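Local structure of uncharacterized protein (Neisseria gonorrhoeae, 5V77) at residues 75-89 with 92-106. The protein is of unknown function, a small all-beta protein of the NGO_1070-like family with two copies in its assembly. Numbering follows the deposited sequence.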
# COMPACT_ATOMS: atom_id res chain seq x y z
N LEU A 75 6.24 10.85 7.45
CA LEU A 75 6.57 9.88 8.48
C LEU A 75 8.07 9.93 8.73
O LEU A 75 8.85 9.49 7.88
CB LEU A 75 6.11 8.49 8.04
CG LEU A 75 6.31 7.32 9.01
CD1 LEU A 75 5.40 7.48 10.22
CD2 LEU A 75 6.04 5.99 8.30
N PHE A 76 8.47 10.40 9.90
CA PHE A 76 9.89 10.49 10.20
C PHE A 76 10.42 9.13 10.65
O PHE A 76 9.82 8.46 11.49
CB PHE A 76 10.12 11.57 11.25
CG PHE A 76 9.52 12.90 10.85
CD1 PHE A 76 8.54 13.51 11.63
CD2 PHE A 76 9.89 13.51 9.66
CE1 PHE A 76 7.99 14.71 11.24
CE2 PHE A 76 9.34 14.70 9.27
CZ PHE A 76 8.39 15.31 10.06
N ILE A 77 11.54 8.70 10.04
CA ILE A 77 12.06 7.35 10.20
C ILE A 77 13.53 7.43 10.62
O ILE A 77 14.35 7.98 9.87
CB ILE A 77 11.93 6.55 8.89
CG1 ILE A 77 10.46 6.39 8.49
CG2 ILE A 77 12.58 5.18 9.04
CD1 ILE A 77 10.28 5.80 7.10
N PRO A 78 13.89 6.90 11.79
CA PRO A 78 15.32 6.84 12.15
C PRO A 78 16.17 6.05 11.17
O PRO A 78 17.29 6.47 10.84
CB PRO A 78 15.30 6.19 13.54
CG PRO A 78 13.92 6.50 14.07
CD PRO A 78 13.02 6.43 12.88
N GLU A 79 15.68 4.90 10.71
CA GLU A 79 16.42 4.05 9.78
C GLU A 79 15.47 2.98 9.26
O GLU A 79 14.42 2.72 9.86
CB GLU A 79 17.64 3.40 10.44
CG GLU A 79 17.26 2.41 11.53
CD GLU A 79 18.45 2.00 12.38
OE1 GLU A 79 19.60 2.16 11.91
OE2 GLU A 79 18.22 1.53 13.51
N ILE A 80 15.85 2.35 8.15
CA ILE A 80 15.05 1.34 7.48
C ILE A 80 15.87 0.05 7.41
O ILE A 80 17.01 0.07 6.94
CB ILE A 80 14.62 1.81 6.07
CG1 ILE A 80 13.73 3.05 6.21
CG2 ILE A 80 13.90 0.68 5.30
CD1 ILE A 80 13.37 3.72 4.91
N GLU A 81 15.29 -1.04 7.90
CA GLU A 81 15.97 -2.34 7.89
C GLU A 81 15.80 -2.98 6.52
O GLU A 81 14.68 -3.10 6.02
CB GLU A 81 15.38 -3.26 8.95
CG GLU A 81 15.32 -2.67 10.34
CD GLU A 81 14.27 -3.36 11.20
OE1 GLU A 81 13.36 -2.67 11.71
OE2 GLU A 81 14.34 -4.60 11.34
N LEU A 82 16.91 -3.42 5.92
CA LEU A 82 16.87 -4.08 4.62
C LEU A 82 17.43 -5.48 4.77
O LEU A 82 18.56 -5.66 5.27
CB LEU A 82 17.67 -3.28 3.58
CG LEU A 82 17.86 -3.93 2.20
CD1 LEU A 82 16.54 -4.15 1.49
CD2 LEU A 82 18.78 -3.09 1.33
N TYR A 83 16.64 -6.48 4.38
CA TYR A 83 17.02 -7.89 4.43
C TYR A 83 17.11 -8.43 3.02
O TYR A 83 16.20 -8.22 2.21
CB TYR A 83 16.00 -8.71 5.23
CG TYR A 83 15.80 -8.26 6.65
CD1 TYR A 83 16.41 -8.93 7.71
CD2 TYR A 83 14.99 -7.17 6.95
CE1 TYR A 83 16.23 -8.52 9.02
CE2 TYR A 83 14.80 -6.76 8.26
CZ TYR A 83 15.42 -7.43 9.28
OH TYR A 83 15.22 -7.01 10.57
N LYS A 84 18.18 -9.16 2.72
CA LYS A 84 18.34 -9.74 1.39
C LYS A 84 18.36 -11.25 1.50
O LYS A 84 19.23 -11.81 2.17
CB LYS A 84 19.61 -9.24 0.70
CG LYS A 84 19.68 -9.61 -0.78
CD LYS A 84 20.89 -8.98 -1.46
CE LYS A 84 20.79 -9.11 -2.97
NZ LYS A 84 20.68 -10.53 -3.40
N TYR A 85 17.40 -11.91 0.86
CA TYR A 85 17.32 -13.36 0.81
C TYR A 85 17.77 -13.85 -0.57
O TYR A 85 18.17 -13.06 -1.43
CB TYR A 85 15.89 -13.83 1.12
CG TYR A 85 15.40 -13.33 2.45
CD1 TYR A 85 15.69 -14.01 3.63
CD2 TYR A 85 14.64 -12.17 2.54
CE1 TYR A 85 15.25 -13.55 4.85
CE2 TYR A 85 14.19 -11.70 3.75
CZ TYR A 85 14.50 -12.40 4.90
OH TYR A 85 14.04 -11.93 6.11
N GLN A 86 17.73 -15.17 -0.77
CA GLN A 86 18.28 -15.72 -2.00
C GLN A 86 17.55 -15.19 -3.23
O GLN A 86 18.18 -14.88 -4.25
CB GLN A 86 18.22 -17.25 -1.99
CG GLN A 86 18.76 -17.84 -3.28
CD GLN A 86 18.92 -19.35 -3.23
OE1 GLN A 86 18.20 -20.04 -2.50
NE2 GLN A 86 19.87 -19.87 -4.00
N PHE A 87 16.22 -15.06 -3.16
CA PHE A 87 15.44 -14.69 -4.32
C PHE A 87 14.65 -13.40 -4.18
O PHE A 87 13.97 -13.02 -5.14
CB PHE A 87 14.46 -15.81 -4.68
CG PHE A 87 15.12 -17.08 -5.13
CD1 PHE A 87 15.81 -17.13 -6.32
CD2 PHE A 87 15.04 -18.22 -4.36
CE1 PHE A 87 16.42 -18.31 -6.74
CE2 PHE A 87 15.64 -19.40 -4.77
CZ PHE A 87 16.34 -19.44 -5.96
N TYR A 88 14.70 -12.73 -3.04
CA TYR A 88 13.93 -11.51 -2.85
C TYR A 88 14.53 -10.73 -1.69
O TYR A 88 15.43 -11.21 -1.00
CB TYR A 88 12.44 -11.82 -2.61
CG TYR A 88 12.16 -12.37 -1.23
CD1 TYR A 88 12.35 -13.71 -0.94
CD2 TYR A 88 11.68 -11.54 -0.22
CE1 TYR A 88 12.09 -14.21 0.33
CE2 TYR A 88 11.42 -12.03 1.05
CZ TYR A 88 11.62 -13.36 1.32
OH TYR A 88 11.36 -13.85 2.57
N SER A 89 14.00 -9.52 -1.47
CA SER A 89 14.44 -8.68 -0.37
C SER A 89 13.23 -8.10 0.35
O SER A 89 12.11 -8.11 -0.17
CB SER A 89 15.37 -7.55 -0.86
OG SER A 89 16.58 -8.09 -1.41
N ILE A 92 11.80 -3.20 6.31
CA ILE A 92 10.92 -3.06 7.47
C ILE A 92 11.10 -1.67 8.04
O ILE A 92 12.23 -1.25 8.32
CB ILE A 92 11.20 -4.13 8.53
CG1 ILE A 92 10.93 -5.52 7.95
CG2 ILE A 92 10.31 -3.89 9.76
CD1 ILE A 92 11.15 -6.63 8.94
N ILE A 93 9.99 -0.95 8.18
CA ILE A 93 9.96 0.35 8.84
C ILE A 93 9.16 0.17 10.12
O ILE A 93 8.00 -0.24 10.06
CB ILE A 93 9.32 1.42 7.94
CG1 ILE A 93 10.15 1.62 6.66
CG2 ILE A 93 9.14 2.72 8.73
CD1 ILE A 93 9.42 2.40 5.58
N ASP A 94 9.77 0.47 11.26
CA ASP A 94 9.09 0.27 12.55
C ASP A 94 9.22 1.56 13.35
O ASP A 94 10.24 1.79 13.99
CB ASP A 94 9.67 -0.93 13.29
CG ASP A 94 8.86 -1.33 14.51
OD1 ASP A 94 8.09 -0.50 15.04
OD2 ASP A 94 9.01 -2.49 14.96
N VAL A 95 8.18 2.40 13.29
CA VAL A 95 8.16 3.67 14.01
C VAL A 95 6.82 3.83 14.71
O VAL A 95 6.17 4.88 14.63
CB VAL A 95 8.44 4.86 13.08
CG1 VAL A 95 9.87 4.79 12.58
CG2 VAL A 95 7.49 4.85 11.89
N GLY A 96 6.40 2.79 15.41
CA GLY A 96 5.06 2.77 15.97
C GLY A 96 4.14 2.24 14.89
O GLY A 96 3.63 1.13 14.99
N ILE A 97 3.96 3.04 13.84
CA ILE A 97 3.44 2.51 12.59
C ILE A 97 4.47 1.53 12.03
O ILE A 97 5.68 1.74 12.15
CB ILE A 97 3.16 3.68 11.63
CG1 ILE A 97 1.99 4.50 12.17
CG2 ILE A 97 2.93 3.20 10.22
CD1 ILE A 97 2.13 5.97 11.92
N ILE A 98 4.00 0.44 11.43
CA ILE A 98 4.87 -0.57 10.84
C ILE A 98 4.54 -0.73 9.37
O ILE A 98 3.37 -0.85 8.99
CB ILE A 98 4.75 -1.92 11.58
CG1 ILE A 98 5.23 -1.76 13.02
CG2 ILE A 98 5.53 -3.00 10.85
CD1 ILE A 98 5.46 -3.05 13.76
N ILE A 99 5.58 -0.71 8.53
CA ILE A 99 5.47 -0.96 7.10
C ILE A 99 6.46 -2.06 6.74
O ILE A 99 7.65 -1.95 7.07
CB ILE A 99 5.75 0.31 6.27
CG1 ILE A 99 4.67 1.36 6.51
CG2 ILE A 99 5.81 -0.05 4.75
CD1 ILE A 99 5.07 2.77 6.10
N LYS A 100 5.98 -3.11 6.07
CA LYS A 100 6.84 -4.19 5.60
C LYS A 100 6.57 -4.39 4.13
O LYS A 100 5.41 -4.47 3.72
CB LYS A 100 6.57 -5.51 6.34
CG LYS A 100 6.90 -5.52 7.83
CD LYS A 100 6.79 -6.95 8.37
CE LYS A 100 7.06 -7.02 9.86
NZ LYS A 100 6.92 -8.42 10.39
N ILE A 101 7.63 -4.45 3.32
CA ILE A 101 7.47 -4.71 1.89
C ILE A 101 8.48 -5.76 1.49
O ILE A 101 9.68 -5.60 1.75
CB ILE A 101 7.68 -3.45 1.03
CG1 ILE A 101 6.73 -2.35 1.47
CG2 ILE A 101 7.43 -3.81 -0.45
CD1 ILE A 101 6.97 -1.00 0.79
N SER A 102 8.01 -6.82 0.83
CA SER A 102 8.86 -7.83 0.23
C SER A 102 8.70 -7.76 -1.29
O SER A 102 7.59 -7.60 -1.79
CB SER A 102 8.49 -9.24 0.72
OG SER A 102 8.84 -9.41 2.08
N ALA A 103 9.81 -7.84 -2.01
CA ALA A 103 9.80 -7.67 -3.46
C ALA A 103 11.00 -8.39 -4.04
O ALA A 103 12.01 -8.58 -3.35
CB ALA A 103 9.83 -6.18 -3.84
N GLU A 104 10.90 -8.79 -5.31
CA GLU A 104 11.99 -9.55 -5.92
C GLU A 104 13.29 -8.77 -5.89
O GLU A 104 14.36 -9.34 -5.62
CB GLU A 104 11.63 -9.96 -7.34
CG GLU A 104 12.68 -10.83 -8.04
CD GLU A 104 12.11 -11.50 -9.27
OE1 GLU A 104 12.74 -12.45 -9.80
OE2 GLU A 104 11.01 -11.07 -9.70
N THR A 105 13.25 -7.46 -6.16
CA THR A 105 14.43 -6.62 -6.07
C THR A 105 14.07 -5.35 -5.33
O THR A 105 12.96 -4.84 -5.46
CB THR A 105 15.02 -6.28 -7.45
OG1 THR A 105 14.13 -5.42 -8.14
CG2 THR A 105 15.21 -7.52 -8.28
N ILE A 106 15.00 -4.87 -4.52
CA ILE A 106 14.83 -3.58 -3.84
C ILE A 106 16.09 -2.79 -4.09
O ILE A 106 17.19 -3.28 -3.83
CB ILE A 106 14.56 -3.74 -2.33
CG1 ILE A 106 13.23 -4.48 -2.11
CG2 ILE A 106 14.51 -2.35 -1.66
CD1 ILE A 106 12.80 -4.64 -0.65
O HOH W 1 12.57 1.26 11.23
O HOH W 2 14.27 -13.59 -7.61
O HOH W 3 16.57 -9.15 -3.83
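Glu81 and Ile92 form a hydrogen-bonded antiparallel pair. Glu81 N donates to Ile92 O at 3.1 Å, and Ile92 N returns a bond to Glu81 O. The Glu81 side chain runs across Ile92. Its CB and CG pass beside Ile92 O, CD comes up to Ile92 CB, and OE1 ends 3.8 Å from Ile92 CG2. The other carboxylate oxygen, OE2, takes a 2.7 Å hydrogen bond from Tyr83 OH. That bond helps fix the turn of the carboxylate, which lies alongside the Ile92 side chain; Ile92 CD1 sits 3.7 Å from Tyr83 CE2. Glu81 OE1 and Asp94 OD2 are 5.4 Å apart, so their like charges may raise the proton affinity of both slightly.

The strands 75-84 and 89-94 make a beta hairpin, and strand 98-103 continues the antiparallel meander on the far side of 89-94. Just past the turn after strand 75-84, Ser89 opens strand 89-94 and forms a hydrogen-bonded antiparallel pair with Ala103 of strand 98-103. Ser89 N to Ala103 O is nearly straight, 175° at the hydrogen. Beyond it the chain turns a corner at Glu104, where Glu104 and Thr105 face Ser50 in a classic beta bulge. A water joins Ser89 OG to Glu104 O.

At the other end the contact is apolar. Leu75 and Val95 meet tip to tip, CD1 to CG2 at 3.8 Å. Val95 CG1, anti to its carbonyl carbon (chi1 -68°), is turned instead to Pro78 CD, 3.6 Å away. Ile77 crosses Ile93 at about a right angle, and Leu19 of strand 17-25 touches Leu75, Ile77 and Ile99.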